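Local coordinates for putative ABC-transporter ATP-binding protein (Alicyclobacillus acidocaldarius, PDB 1Z47) that probably hydrolyses ATP as the nucleotide-binding subunit of an ABC transporter that is thought to import sulfate, at residues Met102-Glu114 against Asp120-Phe132. Sequence-based numbering, arbitrary orientation.
Sequences MTVYDNVSFGLRE and DEMDARVRELLRF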
loop_
_atom_site.group_PDB
_atom_site.type_symbol
_atom_site.label_atom_id
_atom_site.label_comp_id
_atom_site.label_asym_id
_atom_site.label_seq_id
_atom_site.Cartn_x
_atom_site.Cartn_y
_atom_site.Cartn_z
ATOM N N MET B 102 21.747 0.046 -24.659
ATOM C CA MET B 102 21.942 -1.358 -24.974
ATOM C C MET B 102 20.554 -1.972 -25.095
ATOM O O MET B 102 19.631 -1.574 -24.377
ATOM C CB MET B 102 22.652 -2.044 -23.818
ATOM C CG MET B 102 23.917 -2.758 -24.155
ATOM S SD MET B 102 24.607 -3.438 -22.621
ATOM C CE MET B 102 25.701 -2.049 -22.181
ATOM N N THR B 103 20.406 -2.936 -25.992
ATOM C CA THR B 103 19.133 -3.615 -26.133
ATOM C C THR B 103 18.918 -4.486 -24.887
ATOM O O THR B 103 19.819 -4.693 -24.073
ATOM C CB THR B 103 19.117 -4.548 -27.343
ATOM O OG1 THR B 103 20.192 -5.496 -27.222
ATOM C CG2 THR B 103 19.237 -3.740 -28.648
ATOM N N VAL B 104 17.695 -4.961 -24.761
ATOM C CA VAL B 104 17.310 -5.830 -23.687
ATOM C C VAL B 104 18.253 -7.024 -23.718
ATOM O O VAL B 104 18.853 -7.383 -22.695
ATOM C CB VAL B 104 15.869 -6.250 -23.887
ATOM C CG1 VAL B 104 15.511 -7.425 -22.951
ATOM C CG2 VAL B 104 14.956 -5.022 -23.626
ATOM N N TYR B 105 18.434 -7.609 -24.892
ATOM C CA TYR B 105 19.325 -8.773 -25.011
ATOM C C TYR B 105 20.712 -8.496 -24.436
ATOM O O TYR B 105 21.282 -9.308 -23.687
ATOM C CB TYR B 105 19.488 -9.179 -26.479
ATOM C CG TYR B 105 20.405 -10.375 -26.679
ATOM C CD1 TYR B 105 19.881 -11.642 -26.933
ATOM C CD2 TYR B 105 21.789 -10.238 -26.617
ATOM C CE1 TYR B 105 20.719 -12.751 -27.129
ATOM C CE2 TYR B 105 22.630 -11.330 -26.806
ATOM C CZ TYR B 105 22.084 -12.584 -27.063
ATOM O OH TYR B 105 22.913 -13.668 -27.255
ATOM N N ASP B 106 21.282 -7.364 -24.800
ATOM C CA ASP B 106 22.629 -7.060 -24.335
ATOM C C ASP B 106 22.687 -6.682 -22.870
ATOM O O ASP B 106 23.688 -6.952 -22.204
ATOM C CB ASP B 106 23.259 -5.983 -25.214
ATOM C CG ASP B 106 23.612 -6.509 -26.584
ATOM O OD1 ASP B 106 23.679 -7.747 -26.740
ATOM O OD2 ASP B 106 23.832 -5.701 -27.502
ATOM N N ASN B 107 21.616 -6.071 -22.366
ATOM C CA ASN B 107 21.561 -5.711 -20.953
ATOM C C ASN B 107 21.623 -6.988 -20.130
ATOM O O ASN B 107 22.350 -7.064 -19.141
ATOM C CB ASN B 107 20.261 -4.987 -20.628
ATOM C CG ASN B 107 20.439 -3.490 -20.543
ATOM O OD1 ASN B 107 20.907 -2.966 -19.528
ATOM N ND2 ASN B 107 20.082 -2.789 -21.614
ATOM N N VAL B 108 20.857 -7.990 -20.563
ATOM C CA VAL B 108 20.789 -9.277 -19.874
ATOM C C VAL B 108 22.018 -10.178 -20.012
ATOM O O VAL B 108 22.303 -10.959 -19.110
ATOM C CB VAL B 108 19.542 -10.081 -20.327
ATOM C CG1 VAL B 108 19.626 -11.520 -19.840
ATOM C CG2 VAL B 108 18.284 -9.425 -19.772
ATOM N N SER B 109 22.750 -10.075 -21.120
ATOM C CA SER B 109 23.919 -10.931 -21.316
ATOM C C SER B 109 25.130 -10.411 -20.547
ATOM O O SER B 109 26.087 -11.145 -20.308
ATOM C CB SER B 109 24.251 -11.070 -22.812
ATOM O OG SER B 109 24.787 -9.879 -23.352
ATOM N N PHE B 110 25.060 -9.146 -20.148
ATOM C CA PHE B 110 26.119 -8.477 -19.386
ATOM C C PHE B 110 26.835 -9.357 -18.340
ATOM O O PHE B 110 28.063 -9.450 -18.328
ATOM C CB PHE B 110 25.527 -7.250 -18.690
ATOM C CG PHE B 110 26.558 -6.297 -18.153
ATOM C CD1 PHE B 110 27.248 -5.440 -19.012
ATOM C CD2 PHE B 110 26.844 -6.257 -16.791
ATOM C CE1 PHE B 110 28.210 -4.555 -18.519
ATOM C CE2 PHE B 110 27.806 -5.375 -16.290
ATOM C CZ PHE B 110 28.489 -4.523 -17.155
ATOM N N GLY B 111 26.070 -9.994 -17.460
ATOM C CA GLY B 111 26.661 -10.835 -16.427
ATOM C C GLY B 111 27.420 -12.059 -16.916
ATOM O O GLY B 111 28.535 -12.328 -16.468
ATOM N N LEU B 112 26.808 -12.816 -17.818
ATOM C CA LEU B 112 27.438 -14.007 -18.376
ATOM C C LEU B 112 28.701 -13.583 -19.116
ATOM O O LEU B 112 29.671 -14.347 -19.238
ATOM C CB LEU B 112 26.492 -14.673 -19.362
ATOM C CG LEU B 112 25.170 -15.182 -18.809
ATOM C CD1 LEU B 112 24.207 -15.405 -19.963
ATOM C CD2 LEU B 112 25.406 -16.464 -18.009
ATOM N N ARG B 113 28.662 -12.351 -19.609
ATOM C CA ARG B 113 29.756 -11.758 -20.360
ATOM C C ARG B 113 31.061 -11.736 -19.582
ATOM O O ARG B 113 32.129 -11.644 -20.180
ATOM C CB ARG B 113 29.373 -10.331 -20.776
ATOM C CG ARG B 113 30.387 -9.599 -21.640
ATOM C CD ARG B 113 30.612 -10.304 -22.970
ATOM N NE ARG B 113 31.196 -9.419 -23.979
ATOM C CZ ARG B 113 32.333 -8.744 -23.827
ATOM N NH1 ARG B 113 33.026 -8.844 -22.699
ATOM N NH2 ARG B 113 32.779 -7.964 -24.803
ATOM N N GLU B 114 30.998 -11.831 -18.258
ATOM C CA GLU B 114 32.231 -11.797 -17.487
ATOM C C GLU B 114 32.673 -13.130 -16.905
ATOM O O GLU B 114 33.768 -13.234 -16.369
ATOM C CB GLU B 114 32.140 -10.759 -16.374
ATOM C CG GLU B 114 33.482 -10.512 -15.699
ATOM C CD GLU B 114 33.414 -9.474 -14.598
ATOM O OE1 GLU B 114 32.634 -9.679 -13.639
ATOM O OE2 GLU B 114 34.147 -8.459 -14.693
ATOM N N ASP B 120 28.360 -19.315 -27.733
ATOM C CA ASP B 120 27.169 -20.149 -27.874
ATOM C C ASP B 120 26.364 -20.360 -26.608
ATOM O O ASP B 120 25.121 -20.300 -26.633
ATOM C CB ASP B 120 27.531 -21.527 -28.439
ATOM C CG ASP B 120 27.704 -21.500 -29.932
ATOM O OD1 ASP B 120 28.141 -20.446 -30.448
ATOM O OD2 ASP B 120 27.412 -22.526 -30.586
ATOM N N GLU B 121 27.075 -20.643 -25.519
ATOM C CA GLU B 121 26.440 -20.894 -24.231
ATOM C C GLU B 121 25.889 -19.588 -23.615
ATOM O O GLU B 121 24.850 -19.595 -22.979
ATOM C CB GLU B 121 27.441 -21.588 -23.290
ATOM C CG GLU B 121 27.638 -23.097 -23.628
ATOM C CD GLU B 121 28.566 -23.350 -24.813
ATOM O OE1 GLU B 121 28.579 -24.499 -25.333
ATOM O OE2 GLU B 121 29.300 -22.419 -25.226
ATOM N N MET B 122 26.586 -18.473 -23.806
ATOM C CA MET B 122 26.077 -17.202 -23.283
ATOM C C MET B 122 24.726 -16.933 -23.922
ATOM O O MET B 122 23.752 -16.569 -23.252
ATOM C CB MET B 122 27.046 -16.086 -23.624
ATOM C CG MET B 122 26.554 -14.706 -23.262
ATOM S SD MET B 122 27.716 -13.549 -23.905
ATOM C CE MET B 122 29.332 -14.151 -23.113
ATOM N N ASP B 123 24.667 -17.138 -25.231
ATOM C CA ASP B 123 23.457 -16.938 -26.017
ATOM C C ASP B 123 22.274 -17.758 -25.598
ATOM O O ASP B 123 21.158 -17.249 -25.512
ATOM C CB ASP B 123 23.723 -17.239 -27.484
ATOM C CG ASP B 123 24.012 -16.003 -28.269
ATOM O OD1 ASP B 123 25.209 -15.635 -28.398
ATOM O OD2 ASP B 123 23.025 -15.396 -28.742
ATOM N N ALA B 124 22.498 -19.047 -25.370
ATOM C CA ALA B 124 21.428 -19.934 -24.940
ATOM C C ALA B 124 20.911 -19.541 -23.550
ATOM O O ALA B 124 19.714 -19.652 -23.270
ATOM C CB ALA B 124 21.927 -21.421 -24.923
ATOM N N ARG B 125 21.823 -19.090 -22.693
ATOM C CA ARG B 125 21.489 -18.685 -21.320
ATOM C C ARG B 125 20.563 -17.468 -21.409
ATOM O O ARG B 125 19.525 -17.394 -20.742
ATOM C CB ARG B 125 22.772 -18.278 -20.594
ATOM C CG ARG B 125 22.956 -18.712 -19.133
ATOM C CD ARG B 125 22.033 -18.052 -18.125
ATOM N NE ARG B 125 20.953 -18.944 -17.700
ATOM C CZ ARG B 125 20.465 -19.004 -16.460
ATOM N NH1 ARG B 125 20.957 -18.225 -15.505
ATOM N NH2 ARG B 125 19.468 -19.833 -16.176
ATOM N N VAL B 126 20.956 -16.507 -22.243
ATOM C CA VAL B 126 20.165 -15.283 -22.403
ATOM C C VAL B 126 18.788 -15.563 -22.961
ATOM O O VAL B 126 17.779 -15.106 -22.411
ATOM C CB VAL B 126 20.902 -14.272 -23.284
ATOM C CG1 VAL B 126 19.998 -13.035 -23.576
ATOM C CG2 VAL B 126 22.183 -13.863 -22.581
ATOM N N ARG B 127 18.721 -16.343 -24.031
ATOM C CA ARG B 127 17.434 -16.639 -24.623
ATOM C C ARG B 127 16.556 -17.362 -23.637
ATOM O O ARG B 127 15.330 -17.199 -23.637
ATOM C CB ARG B 127 17.620 -17.451 -25.910
ATOM C CG ARG B 127 18.477 -16.680 -26.903
ATOM C CD ARG B 127 18.505 -17.267 -28.299
ATOM N NE ARG B 127 19.438 -16.511 -29.138
ATOM C CZ ARG B 127 19.273 -15.242 -29.511
ATOM N NH1 ARG B 127 18.195 -14.557 -29.137
ATOM N NH2 ARG B 127 20.205 -14.647 -30.248
ATOM N N GLU B 128 17.201 -18.150 -22.783
ATOM C CA GLU B 128 16.513 -18.909 -21.755
ATOM C C GLU B 128 15.797 -17.938 -20.814
ATOM O O GLU B 128 14.607 -18.069 -20.563
ATOM C CB GLU B 128 17.535 -19.727 -20.950
ATOM C CG GLU B 128 16.920 -20.726 -19.969
ATOM C CD GLU B 128 17.868 -21.134 -18.835
ATOM O OE1 GLU B 128 19.079 -21.362 -19.082
ATOM O OE2 GLU B 128 17.389 -21.237 -17.680
ATOM N N LEU B 129 16.551 -16.980 -20.283
ATOM C CA LEU B 129 16.006 -15.996 -19.356
ATOM C C LEU B 129 14.917 -15.132 -19.992
ATOM O O LEU B 129 13.864 -14.901 -19.390
ATOM C CB LEU B 129 17.132 -15.113 -18.821
ATOM C CG LEU B 129 18.093 -15.836 -17.880
ATOM C CD1 LEU B 129 19.323 -14.977 -17.623
ATOM C CD2 LEU B 129 17.357 -16.164 -16.589
ATOM N N LEU B 130 15.158 -14.674 -21.217
ATOM C CA LEU B 130 14.181 -13.821 -21.896
ATOM C C LEU B 130 12.826 -14.494 -22.106
ATOM O O LEU B 130 11.784 -13.864 -21.909
ATOM C CB LEU B 130 14.741 -13.311 -23.239
ATOM C CG LEU B 130 15.975 -12.403 -23.158
ATOM C CD1 LEU B 130 16.359 -11.969 -24.568
ATOM C CD2 LEU B 130 15.696 -11.180 -22.277
ATOM N N ARG B 131 12.816 -15.764 -22.507
ATOM C CA ARG B 131 11.546 -16.438 -22.704
ATOM C C ARG B 131 10.895 -16.704 -21.360
ATOM O O ARG B 131 9.682 -16.538 -21.212
ATOM C CB ARG B 131 11.728 -17.749 -23.475
ATOM C CG ARG B 131 11.944 -17.525 -24.966
ATOM C CD ARG B 131 12.552 -18.745 -25.644
ATOM N NE ARG B 131 13.704 -19.257 -24.900
ATOM C CZ ARG B 131 14.673 -19.995 -25.435
ATOM N NH1 ARG B 131 14.640 -20.306 -26.725
ATOM N NH2 ARG B 131 15.666 -20.436 -24.673
ATOM N N PHE B 132 11.683 -17.098 -20.366
ATOM C CA PHE B 132 11.078 -17.354 -19.069
ATOM C C PHE B 132 10.368 -16.108 -18.564
ATOM O O PHE B 132 9.250 -16.183 -18.066
ATOM C CB PHE B 132 12.110 -17.778 -18.028
ATOM C CG PHE B 132 11.532 -17.925 -16.652
ATOM C CD1 PHE B 132 10.504 -18.842 -16.411
ATOM C CD2 PHE B 132 11.973 -17.114 -15.604
ATOM C CE1 PHE B 132 9.919 -18.946 -15.143
ATOM C CE2 PHE B 132 11.393 -17.212 -14.333
ATOM C CZ PHE B 132 10.366 -18.128 -14.103
#
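In the helical subdomain of this ABC ATPase, Y105, V108 and L112 of 102-114 pack against helix 120-132; the axes of helices 104-109 and 120-132 are 9.7 Å apart at closest approach and their N-to-C directions 113° apart. Y105 is a knob in the hole formed by D123, V126, R127 and L130. The Y105 ring, thrown clear of the backbone N at chi1 180°, crosses V126 at about a right angle, and V126 CG1 sits over one face of the ring, 3.9 Å from its centroid, in a CH-pi contact. CE1 of Y105 lies over one face of the R127 guanidinium, the two planes 42° apart. The modelled approach of the Y105 hydroxyl to D123 is implausibly short, leaving the detail of that pairing doubtful.

Deeper in, V108 CG1 meets V126 CG1 at 4.0 Å, while V108 CG2 and V104 CG1 both touch L130 CD2. S109 CB presses on V126 CG2 at 3.5 Å, a tight fit where the backbones come close. Beyond it, L112 lays its methyls against the aliphatic part of R125, CD2 being 3.5 Å from R125 CG, and M122 bends at chi3 to bring CE near R113 CA. V104 and V108 also contact V154, joining this crossed pair to helix 148-160, as is typical of ABC nucleotide-binding domains.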